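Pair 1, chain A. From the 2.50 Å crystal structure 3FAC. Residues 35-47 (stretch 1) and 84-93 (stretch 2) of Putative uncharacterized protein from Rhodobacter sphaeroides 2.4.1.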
# COMPACT_ATOMS: atom_id res chain seq x y z
N GLY A 35 8.54 -4.88 -3.58
CA GLY A 35 9.65 -4.42 -2.76
C GLY A 35 9.28 -3.45 -1.65
O GLY A 35 10.14 -3.07 -0.84
N ALA A 36 8.02 -3.06 -1.59
CA ALA A 36 7.56 -2.11 -0.58
C ALA A 36 7.32 -2.69 0.81
O ALA A 36 7.18 -3.90 0.97
CB ALA A 36 6.30 -1.41 -1.07
N ILE A 37 7.27 -1.81 1.80
CA ILE A 37 7.01 -2.17 3.18
C ILE A 37 5.57 -1.73 3.44
O ILE A 37 5.24 -0.56 3.25
CB ILE A 37 7.95 -1.43 4.16
CG1 ILE A 37 9.39 -1.92 3.96
CG2 ILE A 37 7.51 -1.65 5.59
CD1 ILE A 37 10.42 -1.22 4.84
N ALA A 38 4.72 -2.66 3.86
CA ALA A 38 3.32 -2.33 4.10
C ALA A 38 2.91 -2.27 5.57
O ALA A 38 3.63 -2.73 6.46
CB ALA A 38 2.43 -3.31 3.36
N ALA A 39 1.74 -1.68 5.80
CA ALA A 39 1.14 -1.54 7.13
C ALA A 39 -0.36 -1.68 6.91
O ALA A 39 -0.89 -1.21 5.90
CB ALA A 39 1.47 -0.18 7.71
N THR A 40 -1.05 -2.32 7.85
CA THR A 40 -2.49 -2.55 7.72
C THR A 40 -3.39 -1.33 7.93
O THR A 40 -2.96 -0.31 8.47
CB THR A 40 -2.94 -3.67 8.70
OG1 THR A 40 -2.19 -4.86 8.43
CG2 THR A 40 -4.42 -3.98 8.52
N ALA A 41 -4.64 -1.45 7.49
CA ALA A 41 -5.64 -0.39 7.62
C ALA A 41 -7.04 -0.94 7.32
O ALA A 41 -7.26 -1.57 6.29
CB ALA A 41 -5.32 0.76 6.68
N ARG A 42 -7.98 -0.70 8.23
CA ARG A 42 -9.36 -1.17 8.04
C ARG A 42 -9.94 -0.58 6.76
O ARG A 42 -9.57 0.52 6.36
CB ARG A 42 -10.24 -0.74 9.22
CG ARG A 42 -9.76 -1.21 10.59
CD ARG A 42 -10.62 -0.61 11.69
NE ARG A 42 -10.16 -0.96 13.03
CZ ARG A 42 -10.24 -2.18 13.55
NH1 ARG A 42 -10.76 -3.18 12.85
NH2 ARG A 42 -9.79 -2.41 14.78
N LEU A 43 -10.85 -1.31 6.12
CA LEU A 43 -11.48 -0.85 4.89
C LEU A 43 -12.09 0.53 5.06
O LEU A 43 -11.98 1.38 4.17
CB LEU A 43 -12.59 -1.81 4.46
CG LEU A 43 -12.24 -3.16 3.84
CD1 LEU A 43 -13.52 -3.89 3.47
CD2 LEU A 43 -11.37 -2.96 2.60
N SER A 44 -12.73 0.75 6.20
CA SER A 44 -13.37 2.03 6.48
C SER A 44 -12.39 3.10 6.95
O SER A 44 -12.80 4.18 7.38
CB SER A 44 -14.48 1.84 7.52
OG SER A 44 -14.02 1.10 8.63
N ASP A 45 -11.09 2.81 6.87
CA ASP A 45 -10.08 3.79 7.28
C ASP A 45 -9.29 4.34 6.10
O ASP A 45 -8.42 5.20 6.28
CB ASP A 45 -9.12 3.18 8.31
CG ASP A 45 -9.77 2.95 9.66
OD1 ASP A 45 -10.44 3.88 10.17
OD2 ASP A 45 -9.59 1.85 10.23
N LEU A 46 -9.57 3.85 4.90
CA LEU A 46 -8.86 4.32 3.71
C LEU A 46 -9.80 4.98 2.70
O LEU A 46 -10.83 4.42 2.32
CB LEU A 46 -8.10 3.15 3.06
CG LEU A 46 -7.12 3.44 1.92
CD1 LEU A 46 -6.12 2.31 1.81
CD2 LEU A 46 -7.86 3.63 0.60
N ARG A 47 -9.42 6.17 2.26
CA ARG A 47 -10.21 6.93 1.31
C ARG A 47 -9.34 7.54 0.21
O ARG A 47 -8.37 8.25 0.49
CB ARG A 47 -10.96 8.04 2.06
CG ARG A 47 -12.02 8.74 1.23
CD ARG A 47 -12.79 9.80 2.03
NE ARG A 47 -12.10 11.09 2.10
CZ ARG A 47 -11.26 11.45 3.08
NH1 ARG A 47 -11.00 10.62 4.08
NH2 ARG A 47 -10.70 12.65 3.05
N ASN A 84 -7.11 -11.05 4.40
CA ASN A 84 -8.20 -10.32 5.05
C ASN A 84 -8.84 -9.30 4.11
O ASN A 84 -8.31 -8.21 3.90
CB ASN A 84 -7.70 -9.63 6.32
CG ASN A 84 -8.82 -9.35 7.30
OD1 ASN A 84 -9.97 -9.12 6.92
ND2 ASN A 84 -8.49 -9.37 8.59
N PRO A 85 -9.99 -9.66 3.55
CA PRO A 85 -10.74 -8.76 2.67
C PRO A 85 -11.24 -7.47 3.34
O PRO A 85 -11.81 -6.60 2.68
CB PRO A 85 -11.89 -9.63 2.18
CG PRO A 85 -11.26 -10.99 2.12
CD PRO A 85 -10.50 -11.04 3.42
N GLU A 86 -11.02 -7.35 4.64
CA GLU A 86 -11.44 -6.17 5.39
C GLU A 86 -10.25 -5.28 5.72
O GLU A 86 -10.35 -4.37 6.54
CB GLU A 86 -12.15 -6.57 6.68
CG GLU A 86 -13.53 -7.17 6.48
CD GLU A 86 -14.50 -6.18 5.86
OE1 GLU A 86 -14.68 -5.08 6.42
OE2 GLU A 86 -15.10 -6.51 4.81
N GLU A 87 -9.11 -5.56 5.09
CA GLU A 87 -7.91 -4.78 5.33
C GLU A 87 -7.28 -4.29 4.04
O GLU A 87 -7.58 -4.77 2.95
CB GLU A 87 -6.86 -5.60 6.09
CG GLU A 87 -7.25 -6.04 7.48
CD GLU A 87 -6.10 -6.71 8.22
OE1 GLU A 87 -5.44 -7.58 7.62
OE2 GLU A 87 -5.87 -6.36 9.39
N TYR A 88 -6.38 -3.32 4.19
CA TYR A 88 -5.66 -2.75 3.07
C TYR A 88 -4.18 -2.80 3.44
O TYR A 88 -3.83 -2.71 4.61
CB TYR A 88 -6.05 -1.28 2.85
CG TYR A 88 -7.31 -1.03 2.07
CD1 TYR A 88 -7.45 -1.48 0.76
CD2 TYR A 88 -8.34 -0.27 2.62
CE1 TYR A 88 -8.59 -1.16 0.01
CE2 TYR A 88 -9.48 0.05 1.88
CZ TYR A 88 -9.59 -0.40 0.57
OH TYR A 88 -10.71 -0.06 -0.16
N GLY A 89 -3.33 -2.95 2.44
CA GLY A 89 -1.90 -2.96 2.67
C GLY A 89 -1.44 -1.66 2.05
O GLY A 89 -1.62 -1.45 0.85
N VAL A 90 -0.86 -0.77 2.85
CA VAL A 90 -0.42 0.52 2.34
C VAL A 90 1.10 0.65 2.24
O VAL A 90 1.84 0.16 3.09
CB VAL A 90 -0.94 1.68 3.23
CG1 VAL A 90 -0.52 3.02 2.65
CG2 VAL A 90 -2.44 1.61 3.35
N ASN A 91 1.54 1.33 1.18
CA ASN A 91 2.96 1.57 0.95
C ASN A 91 3.40 2.67 1.94
O ASN A 91 3.05 3.84 1.76
CB ASN A 91 3.16 2.05 -0.49
CG ASN A 91 4.61 2.01 -0.93
OD1 ASN A 91 5.52 2.29 -0.15
ND2 ASN A 91 4.83 1.69 -2.20
N VAL A 92 4.15 2.29 2.97
CA VAL A 92 4.61 3.25 3.97
C VAL A 92 5.39 4.43 3.36
O VAL A 92 5.32 5.55 3.87
CB VAL A 92 5.53 2.58 5.04
CG1 VAL A 92 4.82 1.38 5.66
CG2 VAL A 92 6.85 2.16 4.42
N ALA A 93 6.10 4.18 2.28
CA ALA A 93 6.90 5.21 1.63
C ALA A 93 6.08 6.33 0.99
O ALA A 93 6.61 7.40 0.70
CB ALA A 93 7.82 4.59 0.61
O HOH W 1 7.65 1.01 1.10

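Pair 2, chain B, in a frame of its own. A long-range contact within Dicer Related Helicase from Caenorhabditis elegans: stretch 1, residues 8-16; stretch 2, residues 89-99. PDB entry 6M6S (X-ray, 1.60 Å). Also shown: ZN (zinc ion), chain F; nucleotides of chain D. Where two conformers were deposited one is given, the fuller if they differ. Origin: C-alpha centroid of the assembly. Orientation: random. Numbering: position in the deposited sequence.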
# COMPACT_ATOMS: atom_id res chain seq x y z
N LYS B 8 19.63 0.82 4.00
CA LYS B 8 19.43 2.07 3.27
C LYS B 8 18.60 3.11 4.00
O LYS B 8 17.63 2.79 4.71
CB LYS B 8 18.77 1.76 1.96
CG LYS B 8 19.61 0.77 1.14
CD LYS B 8 18.98 0.48 -0.23
CE LYS B 8 19.87 -0.48 -1.05
NZ LYS B 8 19.11 -1.19 -2.13
N ILE B 9 18.96 4.37 3.79
CA ILE B 9 18.15 5.46 4.29
C ILE B 9 17.12 5.85 3.23
O ILE B 9 17.41 5.88 2.01
CB ILE B 9 19.03 6.64 4.64
CG1 ILE B 9 19.95 6.20 5.78
CG2 ILE B 9 18.17 7.87 5.00
CD1 ILE B 9 20.90 7.25 6.26
N TYR B 10 15.89 6.08 3.68
CA TYR B 10 14.83 6.49 2.80
C TYR B 10 14.38 7.87 3.11
O TYR B 10 14.39 8.30 4.28
CB TYR B 10 13.60 5.53 2.94
CG TYR B 10 13.84 4.19 2.29
CD1 TYR B 10 14.68 3.25 2.88
CD2 TYR B 10 13.23 3.88 1.11
CE1 TYR B 10 14.93 2.02 2.30
CE2 TYR B 10 13.48 2.64 0.51
CZ TYR B 10 14.29 1.72 1.13
OH TYR B 10 14.53 0.50 0.56
N LYS B 11 13.93 8.59 2.08
CA LYS B 11 13.24 9.84 2.29
C LYS B 11 11.76 9.59 2.44
O LYS B 11 11.18 8.78 1.68
CB LYS B 11 13.46 10.71 1.06
CG LYS B 11 14.85 11.29 1.02
CD LYS B 11 15.01 12.21 -0.17
CE LYS B 11 16.50 12.37 -0.51
NZ LYS B 11 16.64 13.05 -1.83
N LEU B 12 11.09 10.23 3.39
CA LEU B 12 9.63 10.12 3.51
C LEU B 12 9.00 11.35 2.89
O LEU B 12 9.26 12.49 3.38
CB LEU B 12 9.21 10.06 4.98
CG LEU B 12 9.31 8.65 5.62
CD1 LEU B 12 10.67 8.01 5.49
CD2 LEU B 12 8.84 8.68 7.10
N MET B 13 8.17 11.19 1.86
CA MET B 13 7.65 12.33 1.09
C MET B 13 6.14 12.31 1.09
O MET B 13 5.56 11.24 1.21
CB MET B 13 8.02 12.23 -0.39
CG MET B 13 9.28 11.50 -0.69
SD MET B 13 10.62 12.59 -0.30
CE MET B 13 10.57 13.78 -1.63
N CYS B 14 5.56 13.48 0.87
CA CYS B 14 4.11 13.62 0.65
C CYS B 14 3.75 12.90 -0.65
O CYS B 14 4.30 13.20 -1.72
CB CYS B 14 3.75 15.09 0.55
SG CYS B 14 1.96 15.32 0.32
N SER B 15 2.81 11.96 -0.56
CA SER B 15 2.42 11.18 -1.75
C SER B 15 1.70 12.06 -2.76
O SER B 15 1.65 11.76 -3.95
CB SER B 15 1.53 9.99 -1.39
OG SER B 15 2.22 8.94 -0.72
N ASN B 16 1.10 13.14 -2.28
CA ASN B 16 0.38 14.10 -3.12
C ASN B 16 1.23 15.13 -3.88
O ASN B 16 1.00 15.38 -5.08
CB ASN B 16 -0.70 14.76 -2.25
CG ASN B 16 -1.79 15.39 -3.06
OD1 ASN B 16 -2.50 14.70 -3.81
ND2 ASN B 16 -1.93 16.71 -2.94
N GLN B 89 2.75 12.10 14.06
CA GLN B 89 2.58 10.75 13.52
C GLN B 89 2.16 10.84 12.08
O GLN B 89 1.00 11.19 11.75
CB GLN B 89 1.51 10.05 14.33
CG GLN B 89 1.40 8.52 13.98
CD GLN B 89 0.15 7.97 14.60
OE1 GLN B 89 -0.97 8.20 14.11
NE2 GLN B 89 0.32 7.28 15.73
N LEU B 90 3.10 10.59 11.18
CA LEU B 90 2.74 10.59 9.77
C LEU B 90 2.02 9.29 9.42
O LEU B 90 2.45 8.22 9.86
CB LEU B 90 3.98 10.74 8.93
CG LEU B 90 4.73 12.07 9.07
CD1 LEU B 90 6.12 12.01 8.42
CD2 LEU B 90 3.80 13.16 8.40
N SER B 91 0.93 9.36 8.67
CA SER B 91 0.16 8.16 8.30
C SER B 91 0.88 7.48 7.12
O SER B 91 1.24 8.18 6.15
CB SER B 91 -1.20 8.60 7.78
OG SER B 91 -1.89 7.45 7.25
N VAL B 92 1.05 6.14 7.14
CA VAL B 92 1.67 5.51 5.96
C VAL B 92 0.88 5.75 4.70
O VAL B 92 1.42 5.73 3.60
CB VAL B 92 1.76 3.98 6.01
CG1 VAL B 92 3.04 3.53 6.64
CG2 VAL B 92 0.51 3.32 6.63
N LYS B 93 -0.44 5.93 4.82
CA LYS B 93 -1.25 6.21 3.62
C LYS B 93 -0.97 7.52 2.89
O LYS B 93 -1.38 7.68 1.77
CB LYS B 93 -2.72 6.23 4.01
CG LYS B 93 -3.20 4.95 4.62
CD LYS B 93 -4.54 5.22 5.31
CE LYS B 93 -5.10 3.95 5.92
NZ LYS B 93 -6.55 4.11 6.26
N ALA B 94 -0.27 8.48 3.55
CA ALA B 94 -0.02 9.76 2.96
C ALA B 94 1.41 9.88 2.47
O ALA B 94 1.76 10.94 1.92
CB ALA B 94 -0.20 10.82 4.08
N LEU B 95 2.16 8.80 2.62
CA LEU B 95 3.62 8.80 2.36
C LEU B 95 4.04 7.99 1.13
O LEU B 95 3.46 6.93 0.81
CB LEU B 95 4.37 8.21 3.54
CG LEU B 95 4.26 9.03 4.84
CD1 LEU B 95 5.05 8.30 5.89
CD2 LEU B 95 4.75 10.48 4.64
N THR B 96 5.05 8.52 0.45
CA THR B 96 5.82 7.73 -0.50
C THR B 96 7.22 7.64 0.08
O THR B 96 7.80 8.66 0.53
CB THR B 96 5.85 8.41 -1.85
OG1 THR B 96 4.51 8.39 -2.40
CG2 THR B 96 6.67 7.60 -2.87
N PHE B 97 7.80 6.44 0.12
CA PHE B 97 9.17 6.25 0.59
C PHE B 97 10.10 6.22 -0.61
O PHE B 97 9.84 5.51 -1.59
CB PHE B 97 9.27 4.95 1.36
CG PHE B 97 8.39 4.92 2.57
CD1 PHE B 97 8.84 5.38 3.78
CD2 PHE B 97 7.10 4.44 2.47
CE1 PHE B 97 8.00 5.35 4.88
CE2 PHE B 97 6.25 4.43 3.56
CZ PHE B 97 6.75 4.88 4.79
N VAL B 98 11.17 7.04 -0.57
CA VAL B 98 12.04 7.08 -1.75
C VAL B 98 13.46 6.70 -1.33
O VAL B 98 13.99 7.28 -0.36
CB VAL B 98 12.05 8.49 -2.34
CG1 VAL B 98 13.19 8.61 -3.39
CG2 VAL B 98 10.65 8.87 -2.85
N GLN B 99 14.08 5.78 -2.07
CA GLN B 99 15.51 5.48 -1.89
C GLN B 99 16.23 6.22 -3.00
O GLN B 99 16.24 5.79 -4.14
CB GLN B 99 15.79 3.98 -1.97
CG GLN B 99 16.92 3.55 -1.01
CD GLN B 99 18.24 4.29 -1.28
OE1 GLN B 99 18.71 4.31 -2.42
NE2 GLN B 99 18.82 4.92 -0.25
ZN ZN F . 2.03 17.72 -0.00
P G D 2 -5.30 5.67 12.11
OP1 G D 2 -4.90 5.66 10.67
OP2 G D 2 -6.56 4.93 12.45
O5' G D 2 -4.05 5.03 12.87
C5' G D 2 -2.78 5.66 12.81
C4' G D 2 -1.80 4.93 13.68
O4' G D 2 -2.16 5.09 15.06
C3' G D 2 -1.71 3.42 13.49
O3' G D 2 -0.87 3.10 12.41
C2' G D 2 -1.09 2.98 14.81
O2' G D 2 0.30 3.28 14.79
C1' G D 2 -1.76 3.95 15.78
N9 G D 2 -2.97 3.39 16.41
C8 G D 2 -4.30 3.67 16.07
N7 G D 2 -5.16 3.05 16.85
C5 G D 2 -4.35 2.36 17.75
C6 G D 2 -4.68 1.50 18.84
O6 G D 2 -5.80 1.20 19.24
N1 G D 2 -3.56 0.98 19.48
C2 G D 2 -2.26 1.27 19.14
N2 G D 2 -1.28 0.70 19.89
N3 G D 2 -1.93 2.07 18.13
C4 G D 2 -3.02 2.56 17.50
O HOH W 2 5.36 11.50 -3.67

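Pair 1 and pair 2 share one backbone arrangement: two antiparallel strands, their N-to-C directions 144° and 145° apart, superposing at 0.7 Å over 14 central residues. In both, a turn or 3-10 segment leads into the second strand, and a carbonyl there, Glu A86 O or Ala B94 O, accepts a backbone hydrogen bond from the matched residue after the first strand. Leu A43 N donates to Glu A86 O (3.1 Å), and the matched Ser B15 N donates to Ala B94 O (2.9 Å). The ladders differ in regularity. In pair 2, Lys B11 N to Val B98 O and Val B98 N to Lys B11 O are both 2.8 Å and nearly straight. At the matched place in pair 1, Val A90 N to Ala A39 O is 3.1 Å, but the return bond, Ala A39 N to Val A90 O, is weak at 3.3 Å.

One face carries Ala A39, Ala A41, Tyr A88 and Val A90, matching Lys B11, Met B13, Thr B96 and Val B98. The valines nearly coincide; beta-branched and compact, valine suits an extended backbone and offers methyls to the facing strand. Pair 1 sets small residues opposite a large one: Ala A41 CB lies 4.4 Å from Tyr A88 CB, and the tyrosine ring lies between two leucines, with Leu A43 CD2 over one face and Leu A46 CD1 over the opposite face, each 3.9 Å from the ring centroid. Pair 2 puts the bulk on the first strand. Flexible Met B13 reaches Val B98, CG to CG2 at 3.7 Å, while Thr B96, in place of the tyrosine, joins its OG1 to Ser B15 OG in a 2.9 Å hydrogen bond. Thus Leu A43 and Ser B15 serve one position, the first by apolar cover and the second by a polar link.

On the other face, Thr A40 and Gly A89 match Leu B12 and Phe B97. Glycine contributes no side chain, so this cross-strand pair is thin in pair 1; in pair 2, Leu B12 CD1 packs 3.6 Å from Phe B97 CD1, and Leu B12 CD2 lies 4.0 Å from Leu B95 CD1, a buried apolar cluster.

Near the far end, Asn A91 matches Gln B99. Both amides can serve polar backbone atoms: a water bridges Asn A91 OD1 (2.8 Å) and Ile A37 N (2.9 Å), whereas the longer Gln B99 donates directly from NE2 to Ile B9 O at 2.8 Å. Its CG also lies over the Tyr B10 ring, 4.0 Å from the centroid, where pair 1 has only the methyl of Ala A38.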